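Local coordinates for protein DNA polymerase sliding clamp B (PDB 3AIZ) that forms part of a ring-shaped sliding clamp that encircles DNA and tethers DNA polymerase and other DNA-processing proteins to it, at residues I146-L150 with Y177-L181. Numbering follows the deposited sequence.
Sequences IARDL and YKSLL
Tyr177 projects from strand 175-183 against the last turn of helix 140-150, where Asp149 and Leu150 meet its ring. The helix and strand segments run nearly antiparallel, with their axes 9.9 Å apart at the closest approach.

The apolar contacts form two groups. In the first, Leu150 CD2 lies 3.8 Å from Tyr177 CE2, approaching the ring obliquely. Asp149 CB also approaches obliquely, near Tyr177 CE1 and CZ. CG of Tyr177 stands anti to its own backbone N (chi1 171°), which carries the ring across to the helix. In the second group, Ile146 and Leu181 reach toward each other tip to tip, and their CD1 atoms are 3.8 Å apart.

The polar contacts centre on the Asp149 carboxylate and the Tyr177 hydroxyl. Asp149 OD2 lies 2.9 Å from Tyr177 OH, with the carboxylate plane turned 60° from the ring. Ser179 OG gives Tyr177 OH a weak hydrogen bond along the strand, at 3.1 Å. Ile146 CG2 is 4.0 Å from Tyr177 OH. The other carboxylate oxygen, Asp149 OD1, forms a salt bridge with Arg148 NE at 3.1 Å. This nitrogen comes from above the carboxylate plane, 37° out of it.

In the adjoining chain of DNA polymerase sliding clamp C, the Tyr105 hydroxyl is hydrogen-bonded to Asp149 OD2, and the Phe109 ring meets that of Tyr177. A strand of that chain pairs antiparallel with residues 177-180, so the sheet continues across the interface, as between subunits of PCNA rings.

The buried carboxylate thus has partners on both oxygens: Arg148 on OD1 and Tyr105 of the sliding clamp C chain on OD2. The arginine charge probably stabilises its anionic form. Through OD2 the same side chain joins the helix-strand contact to the subunit interface.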
ATOM      1  N   ILE A 146     -32.570   7.580   0.222  1.00 32.83           N
ATOM      2  CA  ILE A 146     -33.722   7.625  -0.672  1.00 31.47           C
ATOM      3  C   ILE A 146     -33.280   7.714  -2.130  1.00 33.36           C
ATOM      4  O   ILE A 146     -33.926   7.163  -3.021  1.00 32.77           O
ATOM      5  CB  ILE A 146     -34.646   8.811  -0.340  1.00 32.02           C
ATOM      6  CG1 ILE A 146     -35.267   8.626   1.045  1.00 32.12           C
ATOM      7  CG2 ILE A 146     -35.731   8.955  -1.393  1.00 29.72           C
ATOM      8  CD1 ILE A 146     -36.215   9.732   1.441  1.00 30.17           C
ATOM      9  N   ALA A 147     -32.172   8.408  -2.370  1.00 33.41           N
ATOM     10  CA  ALA A 147     -31.620   8.516  -3.714  1.00 34.30           C
ATOM     11  C   ALA A 147     -31.181   7.144  -4.217  1.00 35.91           C
ATOM     12  O   ALA A 147     -31.400   6.797  -5.376  1.00 37.55           O
ATOM     13  CB  ALA A 147     -30.457   9.492  -3.735  1.00 34.39           C
ATOM     14  N   ARG A 148     -30.559   6.370  -3.334  1.00 34.69           N
ATOM     15  CA  ARG A 148     -30.152   5.009  -3.658  1.00 35.94           C
ATOM     16  C   ARG A 148     -31.370   4.150  -3.987  1.00 37.61           C
ATOM     17  O   ARG A 148     -31.358   3.378  -4.946  1.00 37.12           O
ATOM     18  CB  ARG A 148     -29.378   4.395  -2.494  1.00 35.56           C
ATOM     19  CG  ARG A 148     -29.258   2.883  -2.557  1.00 40.06           C
ATOM     20  CD  ARG A 148     -29.158   2.302  -1.161  1.00 39.81           C
ATOM     21  NE  ARG A 148     -30.286   2.716  -0.331  1.00 36.32           N
ATOM     22  CZ  ARG A 148     -30.323   2.600   0.992  1.00 41.71           C
ATOM     23  NH1 ARG A 148     -29.290   2.083   1.644  1.00 43.35           N
ATOM     24  NH2 ARG A 148     -31.391   3.007   1.665  1.00 41.38           N
ATOM     25  N   ASP A 149     -32.418   4.287  -3.183  1.00 35.15           N
ATOM     26  CA  ASP A 149     -33.662   3.570  -3.425  1.00 33.97           C
ATOM     27  C   ASP A 149     -34.208   3.906  -4.805  1.00 36.15           C
ATOM     28  O   ASP A 149     -34.521   3.017  -5.594  1.00 37.96           O
ATOM     29  CB  ASP A 149     -34.701   3.920  -2.359  1.00 33.01           C
ATOM     30  CG  ASP A 149     -34.291   3.471  -0.973  1.00 34.94           C
ATOM     31  OD1 ASP A 149     -33.302   2.717  -0.858  1.00 38.83           O
ATOM     32  OD2 ASP A 149     -34.961   3.870   0.002  1.00 32.31           O
ATOM     33  N   LEU A 150     -34.317   5.201  -5.089  1.00 34.79           N
ATOM     34  CA  LEU A 150     -34.862   5.667  -6.359  1.00 35.38           C
ATOM     35  C   LEU A 150     -34.028   5.199  -7.549  1.00 39.21           C
ATOM     36  O   LEU A 150     -34.564   4.948  -8.628  1.00 41.14           O
ATOM     37  CB  LEU A 150     -34.980   7.194  -6.361  1.00 37.55           C
ATOM     38  CG  LEU A 150     -35.954   7.776  -5.334  1.00 39.92           C
ATOM     39  CD1 LEU A 150     -35.822   9.289  -5.249  1.00 32.86           C
ATOM     40  CD2 LEU A 150     -37.385   7.370  -5.654  1.00 33.63           C
ATOM     41  N   TYR A 177     -41.897   1.469  -5.777  1.00 33.08           N
ATOM     42  CA  TYR A 177     -41.221   1.985  -4.593  1.00 31.01           C
ATOM     43  C   TYR A 177     -42.068   3.055  -3.919  1.00 31.70           C
ATOM     44  O   TYR A 177     -42.671   3.893  -4.589  1.00 30.94           O
ATOM     45  CB  TYR A 177     -39.850   2.555  -4.953  1.00 32.70           C
ATOM     46  CG  TYR A 177     -39.186   3.303  -3.817  1.00 32.65           C
ATOM     47  CD1 TYR A 177     -38.527   2.621  -2.802  1.00 33.15           C
ATOM     48  CD2 TYR A 177     -39.216   4.689  -3.758  1.00 32.81           C
ATOM     49  CE1 TYR A 177     -37.918   3.298  -1.764  1.00 31.69           C
ATOM     50  CE2 TYR A 177     -38.609   5.374  -2.723  1.00 33.44           C
ATOM     51  CZ  TYR A 177     -37.961   4.674  -1.730  1.00 34.07           C
ATOM     52  OH  TYR A 177     -37.355   5.353  -0.697  1.00 35.37           O
ATOM     53  N   LYS A 178     -42.109   3.024  -2.592  1.00 31.70           N
ATOM     54  CA  LYS A 178     -42.865   4.008  -1.829  1.00 31.39           C
ATOM     55  C   LYS A 178     -42.327   4.153  -0.410  1.00 34.94           C
ATOM     56  O   LYS A 178     -42.511   3.269   0.427  1.00 36.47           O
ATOM     57  CB  LYS A 178     -44.348   3.635  -1.792  1.00 30.40           C
ATOM     58  CG  LYS A 178     -45.219   4.642  -1.056  1.00 37.20           C
ATOM     59  CD  LYS A 178     -46.673   4.196  -1.021  1.00 44.86           C
ATOM     60  CE  LYS A 178     -47.230   4.013  -2.425  1.00 51.72           C
ATOM     61  NZ  LYS A 178     -48.633   3.509  -2.406  1.00 59.19           N
ATOM     62  N   SER A 179     -41.661   5.273  -0.145  1.00 34.96           N
ATOM     63  CA  SER A 179     -41.149   5.561   1.191  1.00 34.35           C
ATOM     64  C   SER A 179     -42.017   6.597   1.895  1.00 35.91           C
ATOM     65  O   SER A 179     -42.667   7.419   1.248  1.00 36.76           O
ATOM     66  CB  SER A 179     -39.700   6.045   1.124  1.00 34.13           C
ATOM     67  OG  SER A 179     -39.580   7.196   0.307  1.00 35.42           O
ATOM     68  N   LEU A 180     -42.025   6.549   3.222  1.00 38.19           N
ATOM     69  CA  LEU A 180     -42.827   7.471   4.017  1.00 36.77           C
ATOM     70  C   LEU A 180     -41.965   8.199   5.039  1.00 38.92           C
ATOM     71  O   LEU A 180     -41.272   7.572   5.841  1.00 40.00           O
ATOM     72  CB  LEU A 180     -43.952   6.721   4.732  1.00 37.82           C
ATOM     73  CG  LEU A 180     -44.869   5.872   3.849  1.00 42.48           C
ATOM     74  CD1 LEU A 180     -45.866   5.097   4.698  1.00 48.20           C
ATOM     75  CD2 LEU A 180     -45.587   6.740   2.828  1.00 38.69           C
ATOM     76  N   LEU A 181     -42.012   9.524   5.003  1.00 38.30           N
ATOM     77  CA  LEU A 181     -41.267  10.335   5.955  1.00 34.99           C
ATOM     78  C   LEU A 181     -42.229  11.044   6.901  1.00 35.67           C
ATOM     79  O   LEU A 181     -43.152  11.731   6.463  1.00 39.12           O
ATOM     80  CB  LEU A 181     -40.390  11.350   5.221  1.00 36.60           C
ATOM     81  CG  LEU A 181     -39.499  10.773   4.119  1.00 35.48           C
ATOM     82  CD1 LEU A 181     -38.605  11.849   3.525  1.00 30.95           C
ATOM     83  CD2 LEU A 181     -38.664   9.621   4.651  1.00 37.57           C
TER